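Local coordinates for maintenance of ploidy protein MOB1 (Saccharomyces cerevisiae, PDB 2HJN) that binds the mitotic exit kinase DBF2 as its activating subunit, which allows the upstream kinase CDC15 to phosphorylate and switch on DBF2 in late anaphase, at residues E99-Q104 with S131-V136; C106-A111 with P127-A132; F24-S29 with Y135-M140. All blocks are in the same frame, centred on the assembly; numbering follows the deposited sequence.

Contact 1 of 3, residues E99-Q104 with S131-V136; sequences EFCSPQ and SAPKYV. With ZN (zinc ion), chain B.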
ATOM      1  N   GLU A  99       9.285  -5.890  -1.170  1.00 14.82           N
ATOM      2  CA  GLU A  99       9.878  -7.237  -1.216  1.00 17.86           C
ATOM      3  C   GLU A  99      10.349  -7.645  -2.609  1.00 17.35           C
ATOM      4  O   GLU A  99      11.055  -8.628  -2.728  1.00 17.44           O
ATOM      5  CB  GLU A  99       8.940  -8.324  -0.655  1.00 17.72           C
ATOM      6  CG  GLU A  99       8.653  -8.256   0.834  1.00 22.69           C
ATOM      7  CD  GLU A  99       7.721  -9.409   1.292  1.00 22.70           C
ATOM      8  OE1 GLU A  99       8.110 -10.583   1.216  1.00 30.82           O
ATOM      9  OE2 GLU A  99       6.589  -9.140   1.687  1.00 27.26           O
ATOM     10  N   PHE A 100       9.951  -6.913  -3.656  1.00 16.80           N
ATOM     11  CA  PHE A 100      10.366  -7.188  -5.060  1.00 17.09           C
ATOM     12  C   PHE A 100      11.572  -6.351  -5.521  1.00 16.49           C
ATOM     13  O   PHE A 100      12.048  -6.501  -6.639  1.00 16.27           O
ATOM     14  CB  PHE A 100       9.190  -6.929  -6.006  1.00 18.31           C
ATOM     15  CG  PHE A 100       7.911  -7.655  -5.604  1.00 23.45           C
ATOM     16  CD1 PHE A 100       6.790  -6.940  -5.187  1.00 27.00           C
ATOM     17  CD2 PHE A 100       7.861  -9.038  -5.588  1.00 27.99           C
ATOM     18  CE1 PHE A 100       5.617  -7.594  -4.791  1.00 30.35           C
ATOM     19  CE2 PHE A 100       6.688  -9.709  -5.193  1.00 33.42           C
ATOM     20  CZ  PHE A 100       5.562  -8.977  -4.797  1.00 27.73           C
ATOM     21  N   CYS A 101      12.061  -5.477  -4.645  1.00 15.28           N
ATOM     22  CA  CYS A 101      13.228  -4.621  -4.932  1.00 14.52           C
ATOM     23  C   CYS A 101      14.323  -4.860  -3.879  1.00 14.00           C
ATOM     24  O   CYS A 101      14.296  -4.329  -2.773  1.00 13.25           O
ATOM     25  CB  CYS A 101      12.808  -3.159  -5.007  1.00 13.32           C
ATOM     26  SG  CYS A 101      14.113  -2.018  -5.449  1.00 13.49           S
ATOM     27  N   SER A 102      15.283  -5.703  -4.247  1.00 15.31           N
ATOM     28  CA  SER A 102      16.437  -6.047  -3.400  1.00 15.42           C
ATOM     29  C   SER A 102      17.765  -5.701  -4.110  1.00 15.57           C
ATOM     30  O   SER A 102      17.778  -5.381  -5.283  1.00 13.76           O
ATOM     31  CB  SER A 102      16.444  -7.560  -3.069  1.00 16.03           C
ATOM     32  OG  SER A 102      16.814  -8.317  -4.216  1.00 14.97           O
ATOM     33  N   PRO A 103      18.897  -5.748  -3.371  1.00 16.20           N
ATOM     34  CA  PRO A 103      20.159  -5.494  -4.035  1.00 16.97           C
ATOM     35  C   PRO A 103      20.506  -6.514  -5.129  1.00 18.18           C
ATOM     36  O   PRO A 103      21.357  -6.202  -5.971  1.00 18.80           O
ATOM     37  CB  PRO A 103      21.171  -5.592  -2.910  1.00 16.64           C
ATOM     38  CG  PRO A 103      20.464  -5.295  -1.737  1.00 17.28           C
ATOM     39  CD  PRO A 103      19.096  -5.932  -1.924  1.00 15.44           C
ATOM     40  N   GLN A 104      19.862  -7.694  -5.127  1.00 18.41           N
ATOM     41  CA  GLN A 104      20.030  -8.674  -6.249  1.00 19.94           C
ATOM     42  C   GLN A 104      19.131  -8.443  -7.435  1.00 19.15           C
ATOM     43  O   GLN A 104      19.555  -8.664  -8.571  1.00 17.63           O
ATOM     44  CB  GLN A 104      19.958 -10.133  -5.755  1.00 20.34           C
ATOM     45  CG  GLN A 104      20.881 -10.307  -4.530  1.00 27.84           C
ATOM     46  CD  GLN A 104      22.354 -10.421  -4.901  1.00 35.47           C
ATOM     47  OE1 GLN A 104      23.197  -9.561  -4.547  1.00 37.49           O
ATOM     48  NE2 GLN A 104      22.680 -11.492  -5.632  1.00 36.44           N
ATOM     49  N   SER A 131      22.623   0.213  -4.783  1.00 16.45           N
ATOM     50  CA  SER A 131      21.481  -0.664  -5.234  1.00 14.51           C
ATOM     51  C   SER A 131      20.210   0.185  -5.108  1.00 14.04           C
ATOM     52  O   SER A 131      20.242   1.186  -4.387  1.00 14.19           O
ATOM     53  CB  SER A 131      21.412  -1.917  -4.369  1.00 14.49           C
ATOM     54  OG  SER A 131      20.943  -1.609  -3.056  1.00 14.13           O
ATOM     55  N   ALA A 132      19.113  -0.154  -5.784  1.00 13.51           N
ATOM     56  CA  ALA A 132      17.906   0.714  -5.726  1.00 14.09           C
ATOM     57  C   ALA A 132      17.380   0.793  -4.284  1.00 13.21           C
ATOM     58  O   ALA A 132      17.072   1.858  -3.797  1.00 13.57           O
ATOM     59  CB  ALA A 132      16.800   0.196  -6.659  1.00 13.39           C
ATOM     60  N   PRO A 133      17.248  -0.347  -3.589  1.00 13.84           N
ATOM     61  CA  PRO A 133      16.680  -0.186  -2.214  1.00 14.03           C
ATOM     62  C   PRO A 133      17.577   0.579  -1.214  1.00 15.11           C
ATOM     63  O   PRO A 133      17.067   1.230  -0.303  1.00 15.36           O
ATOM     64  CB  PRO A 133      16.454  -1.623  -1.782  1.00 14.23           C
ATOM     65  CG  PRO A 133      17.559  -2.404  -2.559  1.00 13.18           C
ATOM     66  CD  PRO A 133      17.537  -1.756  -3.900  1.00 13.11           C
ATOM     67  N   LYS A 134      18.913   0.512  -1.376  1.00 14.96           N
ATOM     68  CA  LYS A 134      19.806   1.334  -0.577  1.00 14.85           C
ATOM     69  C   LYS A 134      19.616   2.810  -0.865  1.00 13.45           C
ATOM     70  O   LYS A 134      19.555   3.595   0.065  1.00 12.96           O
ATOM     71  CB  LYS A 134      21.294   0.949  -0.790  1.00 14.48           C
ATOM     72  CG  LYS A 134      22.284   1.773   0.071  1.00 20.69           C
ATOM     73  CD  LYS A 134      22.234   1.182   1.498  1.00 25.68           C
ATOM     74  CE  LYS A 134      23.333   1.669   2.379  1.00 28.33           C
ATOM     75  NZ  LYS A 134      23.350   0.777   3.573  1.00 32.15           N
ATOM     76  N   TYR A 135      19.552   3.162  -2.152  1.00 13.58           N
ATOM     77  CA  TYR A 135      19.255   4.495  -2.632  1.00 14.57           C
ATOM     78  C   TYR A 135      17.940   5.049  -2.012  1.00 13.53           C
ATOM     79  O   TYR A 135      17.915   6.127  -1.404  1.00 11.01           O
ATOM     80  CB  TYR A 135      19.131   4.492  -4.170  1.00 15.72           C
ATOM     81  CG  TYR A 135      18.926   5.905  -4.703  1.00 21.92           C
ATOM     82  CD1 TYR A 135      17.681   6.521  -4.578  1.00 23.82           C
ATOM     83  CD2 TYR A 135      19.969   6.645  -5.241  1.00 23.33           C
ATOM     84  CE1 TYR A 135      17.455   7.785  -5.009  1.00 24.62           C
ATOM     85  CE2 TYR A 135      19.749   7.949  -5.696  1.00 26.05           C
ATOM     86  CZ  TYR A 135      18.476   8.506  -5.553  1.00 25.80           C
ATOM     87  OH  TYR A 135      18.168   9.789  -5.955  1.00 25.33           O
ATOM     88  N   VAL A 136      16.874   4.265  -2.154  1.00 13.70           N
ATOM     89  CA  VAL A 136      15.531   4.688  -1.725  1.00 14.52           C
ATOM     90  C   VAL A 136      15.476   4.884  -0.205  1.00 14.26           C
ATOM     91  O   VAL A 136      15.048   5.939   0.290  1.00 14.63           O
ATOM     92  CB  VAL A 136      14.430   3.721  -2.263  1.00 13.98           C
ATOM     93  CG1 VAL A 136      12.991   4.139  -1.740  1.00 11.55           C
ATOM     94  CG2 VAL A 136      14.444   3.752  -3.773  1.00 14.03           C
TER
HETATM   95 ZN    ZN B 315      13.934  -2.096  -7.817  1.00 15.36          ZN
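Cys101 and Pro133 meet where a zinc-binding loop lies against the first turn of a helix. The cysteine's CB points to the helix, and its SG stands anti to the backbone N (chi1 -176°), which brings the sulfur to the metal at 2.4 Å. From there Cys101 SG also touches the methyl of Ala132, with CB 3.7 Å away, and the CD corner of the Pro133 ring. The sulfur thus meets two apolar groups of the helix start as well as its zinc. Pro133 points its ring at the loop and works along the backbone: its CB rests on Cys101 O, while Pro133 CG sits 3.6 Å from Ser102 C and nearly as close to Pro103 N. The two prolines cross obliquely, Pro103 CD lying 3.9 Å from Pro133 CG. Farther along, Pro103 CA comes to 3.8 Å from Ser131 CB, and its ring flanks the serine hydroxyl without bonding to it. That hydroxyl serves the helix instead: Ser131 is the N-cap, its OG between the backbone N and the carbonyl carbon (chi1 72°) and accepting a weak bond from Lys134 N. No hydrogen bond joins the two segments; they meet by van der Waals fit, beside a zinc that Cys101 binds. An alanine in place of Pro133 would probably open a gap beside the Ser102-Pro103 peptide and leave the sulfur of Cys101 without the ring CD that packs on it. Cys106 from the same loop, with His183 and His188, completes the zinc site characteristic of MOB proteins. The loop follows helix 75-97, whose Tyr94 touches both Cys101 and Val136, while helix 165-187 brings His183 against Ala132 at the start of helix 132-147.

Contact 2 of 3, residues C106-A111 with P127-A132; sequences CPRMIA and PVSVSA. With ZN (zinc ion), chain B.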
ATOM      1  N   CYS A 106      17.863  -5.373  -8.229  1.00 15.85           N
ATOM      2  CA  CYS A 106      18.182  -4.025  -8.710  1.00 15.75           C
ATOM      3  C   CYS A 106      19.518  -3.536  -8.115  1.00 15.06           C
ATOM      4  O   CYS A 106      19.526  -2.739  -7.145  1.00 14.34           O
ATOM      5  CB  CYS A 106      17.008  -3.019  -8.418  1.00 15.81           C
ATOM      6  SG  CYS A 106      15.354  -3.594  -8.913  1.00 16.48           S
ATOM      7  N   PRO A 107      20.665  -3.977  -8.731  1.00 16.11           N
ATOM      8  CA  PRO A 107      21.990  -3.599  -8.256  1.00 15.95           C
ATOM      9  C   PRO A 107      22.409  -2.122  -8.433  1.00 16.27           C
ATOM     10  O   PRO A 107      23.418  -1.733  -7.864  1.00 16.11           O
ATOM     11  CB  PRO A 107      22.952  -4.544  -9.025  1.00 17.05           C
ATOM     12  CG  PRO A 107      22.200  -5.070 -10.162  1.00 16.79           C
ATOM     13  CD  PRO A 107      20.713  -4.891  -9.906  1.00 15.57           C
ATOM     14  N   ARG A 108      21.661  -1.348  -9.225  1.00 15.80           N
ATOM     15  CA  ARG A 108      21.911   0.054  -9.431  1.00 17.44           C
ATOM     16  C   ARG A 108      20.553   0.779  -9.382  1.00 16.47           C
ATOM     17  O   ARG A 108      19.507   0.221  -9.759  1.00 16.31           O
ATOM     18  CB  ARG A 108      22.553   0.321 -10.799  1.00 17.15           C
ATOM     19  CG  ARG A 108      23.995  -0.178 -10.979  1.00 18.26           C
ATOM     20  CD  ARG A 108      24.456   0.146 -12.445  1.00 22.98           C
ATOM     21  NE  ARG A 108      23.522  -0.389 -13.454  1.00 33.73           N
ATOM     22  CZ  ARG A 108      23.308   0.127 -14.674  1.00 38.48           C
ATOM     23  NH1 ARG A 108      23.952   1.231 -15.071  1.00 38.31           N
ATOM     24  NH2 ARG A 108      22.429  -0.462 -15.502  1.00 39.40           N
HETATM   25  N   MSE A 109      20.583   2.035  -8.985  1.00 16.93           N
HETATM   26  CA  MSE A 109      19.336   2.832  -8.979  1.00 16.99           C
HETATM   27  C   MSE A 109      19.133   3.356 -10.402  1.00 17.35           C
HETATM   28  O   MSE A 109      19.701   4.382 -10.774  1.00 18.13           O
HETATM   29  CB  MSE A 109      19.407   3.950  -7.922  1.00 16.01           C
HETATM   30  CG  MSE A 109      18.203   4.872  -7.881  1.00 15.22           C
HETATM   31 SE   MSE A 109      16.548   3.935  -7.328  1.00 19.72          SE
HETATM   32  CE  MSE A 109      15.635   5.630  -7.093  1.00 19.85           C
ATOM     33  N   ILE A 110      18.327   2.652 -11.200  1.00 17.98           N
ATOM     34  CA  ILE A 110      18.135   3.017 -12.599  1.00 18.49           C
ATOM     35  C   ILE A 110      16.668   3.278 -12.970  1.00 19.21           C
ATOM     36  O   ILE A 110      15.763   2.923 -12.219  1.00 18.68           O
ATOM     37  CB  ILE A 110      18.793   1.995 -13.553  1.00 18.12           C
ATOM     38  CG1 ILE A 110      18.115   0.611 -13.413  1.00 18.58           C
ATOM     39  CG2 ILE A 110      20.306   1.898 -13.195  1.00 19.66           C
ATOM     40  CD1 ILE A 110      18.591  -0.448 -14.330  1.00 20.48           C
ATOM     41  N   ALA A 111      16.455   3.910 -14.132  1.00 18.56           N
ATOM     42  CA  ALA A 111      15.121   4.177 -14.646  1.00 18.77           C
ATOM     43  C   ALA A 111      15.324   3.973 -16.106  1.00 19.94           C
ATOM     44  O   ALA A 111      15.638   4.935 -16.810  1.00 18.90           O
ATOM     45  CB  ALA A 111      14.732   5.641 -14.357  1.00 19.37           C
ATOM     46  N   PRO A 127      28.745  11.790  -5.533  1.00 27.22           N
ATOM     47  CA  PRO A 127      27.761  10.695  -5.453  1.00 25.47           C
ATOM     48  C   PRO A 127      28.217   9.423  -6.172  1.00 24.45           C
ATOM     49  O   PRO A 127      28.890   9.461  -7.198  1.00 24.37           O
ATOM     50  CB  PRO A 127      26.519  11.280  -6.123  1.00 24.83           C
ATOM     51  CG  PRO A 127      27.098  12.290  -7.163  1.00 26.86           C
ATOM     52  CD  PRO A 127      28.240  12.918  -6.361  1.00 27.59           C
ATOM     53  N   VAL A 128      27.814   8.288  -5.623  1.00 23.59           N
ATOM     54  CA  VAL A 128      28.203   6.982  -6.139  1.00 20.69           C
ATOM     55  C   VAL A 128      26.998   6.079  -6.517  1.00 20.52           C
ATOM     56  O   VAL A 128      25.866   6.302  -6.077  1.00 18.03           O
ATOM     57  CB  VAL A 128      29.133   6.288  -5.086  1.00 20.59           C
ATOM     58  CG1 VAL A 128      30.424   7.161  -4.831  1.00 21.28           C
ATOM     59  CG2 VAL A 128      28.412   6.052  -3.770  1.00 20.81           C
ATOM     60  N   SER A 129      27.269   5.084  -7.359  1.00 19.50           N
ATOM     61  CA  SER A 129      26.387   3.959  -7.624  1.00 20.87           C
ATOM     62  C   SER A 129      26.073   3.106  -6.341  1.00 21.24           C
ATOM     63  O   SER A 129      26.981   2.727  -5.554  1.00 20.82           O
ATOM     64  CB  SER A 129      27.031   3.111  -8.744  1.00 21.45           C
ATOM     65  OG  SER A 129      26.442   1.821  -8.872  1.00 26.76           O
ATOM     66  N   VAL A 130      24.774   2.860  -6.124  1.00 20.46           N
ATOM     67  CA  VAL A 130      24.241   2.062  -5.013  1.00 20.01           C
ATOM     68  C   VAL A 130      23.015   1.260  -5.509  1.00 17.91           C
ATOM     69  O   VAL A 130      22.439   1.564  -6.557  1.00 18.44           O
ATOM     70  CB  VAL A 130      23.841   2.951  -3.734  1.00 20.69           C
ATOM     71  CG1 VAL A 130      25.063   3.587  -3.092  1.00 21.40           C
ATOM     72  CG2 VAL A 130      22.811   4.030  -4.065  1.00 22.50           C
ATOM     73  N   SER A 131      22.623   0.213  -4.783  1.00 16.45           N
ATOM     74  CA  SER A 131      21.481  -0.664  -5.234  1.00 14.51           C
ATOM     75  C   SER A 131      20.210   0.185  -5.108  1.00 14.04           C
ATOM     76  O   SER A 131      20.242   1.186  -4.387  1.00 14.19           O
ATOM     77  CB  SER A 131      21.412  -1.917  -4.369  1.00 14.49           C
ATOM     78  OG  SER A 131      20.943  -1.609  -3.056  1.00 14.13           O
ATOM     79  N   ALA A 132      19.113  -0.154  -5.784  1.00 13.51           N
ATOM     80  CA  ALA A 132      17.906   0.714  -5.726  1.00 14.09           C
ATOM     81  C   ALA A 132      17.380   0.793  -4.284  1.00 13.21           C
ATOM     82  O   ALA A 132      17.072   1.858  -3.797  1.00 13.57           O
ATOM     83  CB  ALA A 132      16.800   0.196  -6.659  1.00 13.39           C
TER
HETATM   84 ZN    ZN B 315      13.934  -2.096  -7.817  1.00 15.36          ZN
HETATM   85  O   HOH W   1      23.033   3.856  -8.742  1.00 17.42           O
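Cys106 reaches across to Ala132 twice, through its backbone and its side chain. Ala132 N donates to Cys106 O at 3.0 Å, a nearly straight bond (165° at the hydrogen). The cysteine CB lies against the alanine methyl, and SG, anti to the carbonyl carbon (chi1 -49°), turns to the zinc at 2.3 Å. On another side of that methyl comes the selenium of Met109, a selenomethionine: CG is anti to the backbone N, and the bend at chi2 (65°) carries SE to 3.8 Å from Ala132 CB. This is the zinc-site corner of the MOB fold, where Cys101, His183 and His188 supply the other ligands and His183 also touches Met109 and Ala132. Backbone atoms also pair directly. Arg108 CA points a C-H at Val130 O, 3.3 Å away, and Ser131 CA makes a similar contact with Pro107 O. A water accepts from both Met109 N and Val130 N, bridging the two segments. Arg108 CG packs 3.8 Å from Ser129 OG; the chain then bends at chi3, and Ile110 CG2 lies over the centre of the guanidinium, whose NH1 makes a long, weak ion pair with Glu116.

Contact 3 of 3, residues F24-S29 with Y135-M140; sequences FNYTPS and YVECLM
Tyr26 docks an N-terminal extended segment onto helix 132-147 of the helical MOB fold, a loop-on-helix contact that joins one buried aromatic ring to a single straight hydrogen bond. The tyrosine CG is anti to the backbone N (chi1 174°), and the side chain crosses those of Val136, Glu137 and Met140 at about a right angle. Val136 CG1 lies over one ring face in a CH-pi contact, 4.1 Å from the ring centroid and displaced toward the rim. Pro28 N, from the tyrosine's own segment, covers the opposite face near its rim, and the CA of Glu137 sits at the edge in the ring plane. One helix turn on from Val136, the selenomethionine Met140 packs its CG 3.7 Å from Tyr26 CE1, and its CE approaches the phenol oxygen. The buried hydroxyl is still well provided for, since Tyr26 OH is hydrogen-bonded to Asn91 of helix 75-97 and to Arg141. The same arginine, just past the segment, forms a salt bridge with Glu137 OE2, which is likely to favour the ionised form of Glu137 and to steady the carboxylate's rotation, while the other oxygen holds the incoming backbone. Glu137 starts out with CG anti to the backbone N and then bends at chi2, running side by side with Thr27 and pointing the same way. Its carboxylate plane is 43° from that of the Tyr26 ring. Tyr26 O, in turn, accepts a hydrogen bond from Thr98, tying the segment to the residue just past helix 75-97 as well. Across the contact, Thr27 N donates to Glu137 OE1 at 3.0 Å, with 168° at the hydrogen, and meets that oxygen nearly along its C-O axis.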
ATOM      1  N   PHE A  24      17.800  -6.127   3.521  1.00 32.23           N
ATOM      2  CA  PHE A  24      18.274  -4.923   2.841  1.00 30.37           C
ATOM      3  C   PHE A  24      17.300  -4.339   1.808  1.00 28.21           C
ATOM      4  O   PHE A  24      17.753  -3.587   0.945  1.00 28.56           O
ATOM      5  CB  PHE A  24      19.676  -5.174   2.226  1.00 31.14           C
ATOM      6  CG  PHE A  24      20.661  -5.786   3.210  1.00 32.18           C
ATOM      7  CD1 PHE A  24      21.188  -5.016   4.259  1.00 32.85           C
ATOM      8  CD2 PHE A  24      21.018  -7.132   3.109  1.00 33.69           C
ATOM      9  CE1 PHE A  24      22.060  -5.586   5.215  1.00 37.19           C
ATOM     10  CE2 PHE A  24      21.900  -7.719   4.036  1.00 32.81           C
ATOM     11  CZ  PHE A  24      22.418  -6.948   5.087  1.00 35.19           C
ATOM     12  N   ASN A  25      15.995  -4.653   1.929  1.00 24.63           N
ATOM     13  CA  ASN A  25      14.903  -3.961   1.230  1.00 22.26           C
ATOM     14  C   ASN A  25      14.520  -2.641   1.919  1.00 20.12           C
ATOM     15  O   ASN A  25      14.751  -2.462   3.099  1.00 19.85           O
ATOM     16  CB  ASN A  25      13.633  -4.847   1.152  1.00 21.63           C
ATOM     17  CG  ASN A  25      13.893  -6.207   0.565  1.00 25.42           C
ATOM     18  OD1 ASN A  25      14.912  -6.445  -0.108  1.00 27.29           O
ATOM     19  ND2 ASN A  25      12.982  -7.138   0.848  1.00 27.52           N
ATOM     20  N   TYR A  26      13.862  -1.748   1.188  1.00 18.26           N
ATOM     21  CA  TYR A  26      13.362  -0.492   1.744  1.00 15.07           C
ATOM     22  C   TYR A  26      12.428  -0.768   2.956  1.00 14.98           C
ATOM     23  O   TYR A  26      11.555  -1.638   2.868  1.00 12.82           O
ATOM     24  CB  TYR A  26      12.610   0.296   0.654  1.00 13.69           C
ATOM     25  CG  TYR A  26      11.934   1.553   1.197  1.00 14.34           C
ATOM     26  CD1 TYR A  26      12.697   2.603   1.719  1.00 13.63           C
ATOM     27  CD2 TYR A  26      10.539   1.669   1.247  1.00 11.58           C
ATOM     28  CE1 TYR A  26      12.087   3.759   2.279  1.00 13.28           C
ATOM     29  CE2 TYR A  26       9.925   2.853   1.799  1.00 13.02           C
ATOM     30  CZ  TYR A  26      10.709   3.863   2.311  1.00 14.01           C
ATOM     31  OH  TYR A  26      10.164   5.020   2.836  1.00 16.66           O
ATOM     32  N   THR A  27      12.716  -0.089   4.085  1.00 15.09           N
ATOM     33  CA  THR A  27      11.827  -0.036   5.274  1.00 15.92           C
ATOM     34  C   THR A  27      10.893   1.201   5.278  1.00 14.77           C
ATOM     35  O   THR A  27      11.342   2.340   5.356  1.00 14.97           O
ATOM     36  CB  THR A  27      12.641  -0.111   6.621  1.00 17.34           C
ATOM     37  OG1 THR A  27      13.519  -1.243   6.583  1.00 19.00           O
ATOM     38  CG2 THR A  27      11.690  -0.283   7.837  1.00 16.98           C
ATOM     39  N   PRO A  28       9.558   0.986   5.164  1.00 15.11           N
ATOM     40  CA  PRO A  28       8.712   2.180   5.179  1.00 14.08           C
ATOM     41  C   PRO A  28       8.689   2.903   6.533  1.00 15.38           C
ATOM     42  O   PRO A  28       8.950   2.301   7.561  1.00 14.86           O
ATOM     43  CB  PRO A  28       7.318   1.632   4.750  1.00 15.12           C
ATOM     44  CG  PRO A  28       7.636   0.252   4.051  1.00 14.06           C
ATOM     45  CD  PRO A  28       8.777  -0.247   4.950  1.00 14.88           C
ATOM     46  N   SER A  29       8.480   4.215   6.507  1.00 14.64           N
ATOM     47  CA  SER A  29       8.228   5.050   7.665  1.00 15.64           C
ATOM     48  C   SER A  29       7.292   6.194   7.232  1.00 15.82           C
ATOM     49  O   SER A  29       7.628   6.995   6.372  1.00 17.07           O
ATOM     50  CB  SER A  29       9.510   5.680   8.252  1.00 16.28           C
ATOM     51  OG  SER A  29       9.219   6.510   9.395  1.00 14.73           O
ATOM     52  N   TYR A 135      19.552   3.162  -2.152  1.00 13.58           N
ATOM     53  CA  TYR A 135      19.255   4.495  -2.632  1.00 14.57           C
ATOM     54  C   TYR A 135      17.940   5.049  -2.012  1.00 13.53           C
ATOM     55  O   TYR A 135      17.915   6.127  -1.404  1.00 11.01           O
ATOM     56  CB  TYR A 135      19.131   4.492  -4.170  1.00 15.72           C
ATOM     57  CG  TYR A 135      18.926   5.905  -4.703  1.00 21.92           C
ATOM     58  CD1 TYR A 135      17.681   6.521  -4.578  1.00 23.82           C
ATOM     59  CD2 TYR A 135      19.969   6.645  -5.241  1.00 23.33           C
ATOM     60  CE1 TYR A 135      17.455   7.785  -5.009  1.00 24.62           C
ATOM     61  CE2 TYR A 135      19.749   7.949  -5.696  1.00 26.05           C
ATOM     62  CZ  TYR A 135      18.476   8.506  -5.553  1.00 25.80           C
ATOM     63  OH  TYR A 135      18.168   9.789  -5.955  1.00 25.33           O
ATOM     64  N   VAL A 136      16.874   4.265  -2.154  1.00 13.70           N
ATOM     65  CA  VAL A 136      15.531   4.688  -1.725  1.00 14.52           C
ATOM     66  C   VAL A 136      15.476   4.884  -0.205  1.00 14.26           C
ATOM     67  O   VAL A 136      15.048   5.939   0.290  1.00 14.63           O
ATOM     68  CB  VAL A 136      14.430   3.721  -2.263  1.00 13.98           C
ATOM     69  CG1 VAL A 136      12.991   4.139  -1.740  1.00 11.55           C
ATOM     70  CG2 VAL A 136      14.444   3.752  -3.773  1.00 14.03           C
ATOM     71  N   GLU A 137      16.041   3.921   0.516  1.00 14.29           N
ATOM     72  CA  GLU A 137      16.193   4.030   1.948  1.00 13.15           C
ATOM     73  C   GLU A 137      16.886   5.312   2.386  1.00 13.27           C
ATOM     74  O   GLU A 137      16.355   6.040   3.226  1.00 11.67           O
ATOM     75  CB  GLU A 137      16.906   2.769   2.506  1.00 15.04           C
ATOM     76  CG  GLU A 137      17.136   2.763   4.016  1.00 16.66           C
ATOM     77  CD  GLU A 137      15.885   2.494   4.836  1.00 20.32           C
ATOM     78  OE1 GLU A 137      15.061   1.709   4.370  1.00 23.01           O
ATOM     79  OE2 GLU A 137      15.734   3.032   5.969  1.00 19.67           O
ATOM     80  N   CYS A 138      18.098   5.565   1.866  1.00 13.99           N
ATOM     81  CA  CYS A 138      18.890   6.760   2.193  1.00 13.88           C
ATOM     82  C   CYS A 138      18.125   8.048   1.866  1.00 14.40           C
ATOM     83  O   CYS A 138      18.127   9.009   2.659  1.00 15.57           O
ATOM     84  CB  CYS A 138      20.194   6.736   1.368  1.00 13.97           C
ATOM     85  SG  CYS A 138      21.450   5.504   1.945  1.00 20.77           S
ATOM     86  N   LEU A 139      17.534   8.100   0.665  1.00 13.84           N
ATOM     87  CA  LEU A 139      16.810   9.273   0.213  1.00 13.89           C
ATOM     88  C   LEU A 139      15.625   9.564   1.098  1.00 13.10           C
ATOM     89  O   LEU A 139      15.444  10.719   1.490  1.00 13.12           O
ATOM     90  CB  LEU A 139      16.312   9.169  -1.241  1.00 14.49           C
ATOM     91  CG  LEU A 139      15.448  10.241  -1.923  1.00 16.21           C
ATOM     92  CD1 LEU A 139      15.496  10.068  -3.450  1.00 19.57           C
ATOM     93  CD2 LEU A 139      13.998  10.140  -1.613  1.00 20.93           C
HETATM   94  N   MSE A 140      14.789   8.558   1.353  1.00 12.55           N
HETATM   95  CA  MSE A 140      13.557   8.757   2.162  1.00 13.00           C
HETATM   96  C   MSE A 140      13.898   9.133   3.596  1.00 13.46           C
HETATM   97  O   MSE A 140      13.265  10.018   4.151  1.00 14.65           O
HETATM   98  CB  MSE A 140      12.689   7.508   2.163  1.00 12.43           C
HETATM   99  CG  MSE A 140      12.176   7.134   0.770  1.00 13.90           C
HETATM  100 SE   MSE A 140      10.959   8.480  -0.084  1.00 18.39          SE
HETATM  101  CE  MSE A 140       9.342   7.662   0.629  1.00 17.25           C
TER

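How the contacts relate
All three contacts use helix 132-147, and all are partly buried: contact 1 has no exposed touching residue, whereas contact 2 reaches the surface at Pro107 and Ser129 and contact 3 at Thr27. Contacts 1 and 2 share Ser131 and Ala132 and bring two cysteines of one loop to the same zinc, but contact 1 is packing without a hydrogen bond across the segments, whereas contact 2 adds backbone bonding and a water bridge. Contact 3 overlaps contact 1 at Tyr135 and Val136 and runs on along the helix, with no zinc ligand in it, relying on an aromatic ring and a carboxylate. Tyr135 and Val136 also touch Met109 CE of contact 2, while Asn25 packs on Cys101 and Ser102.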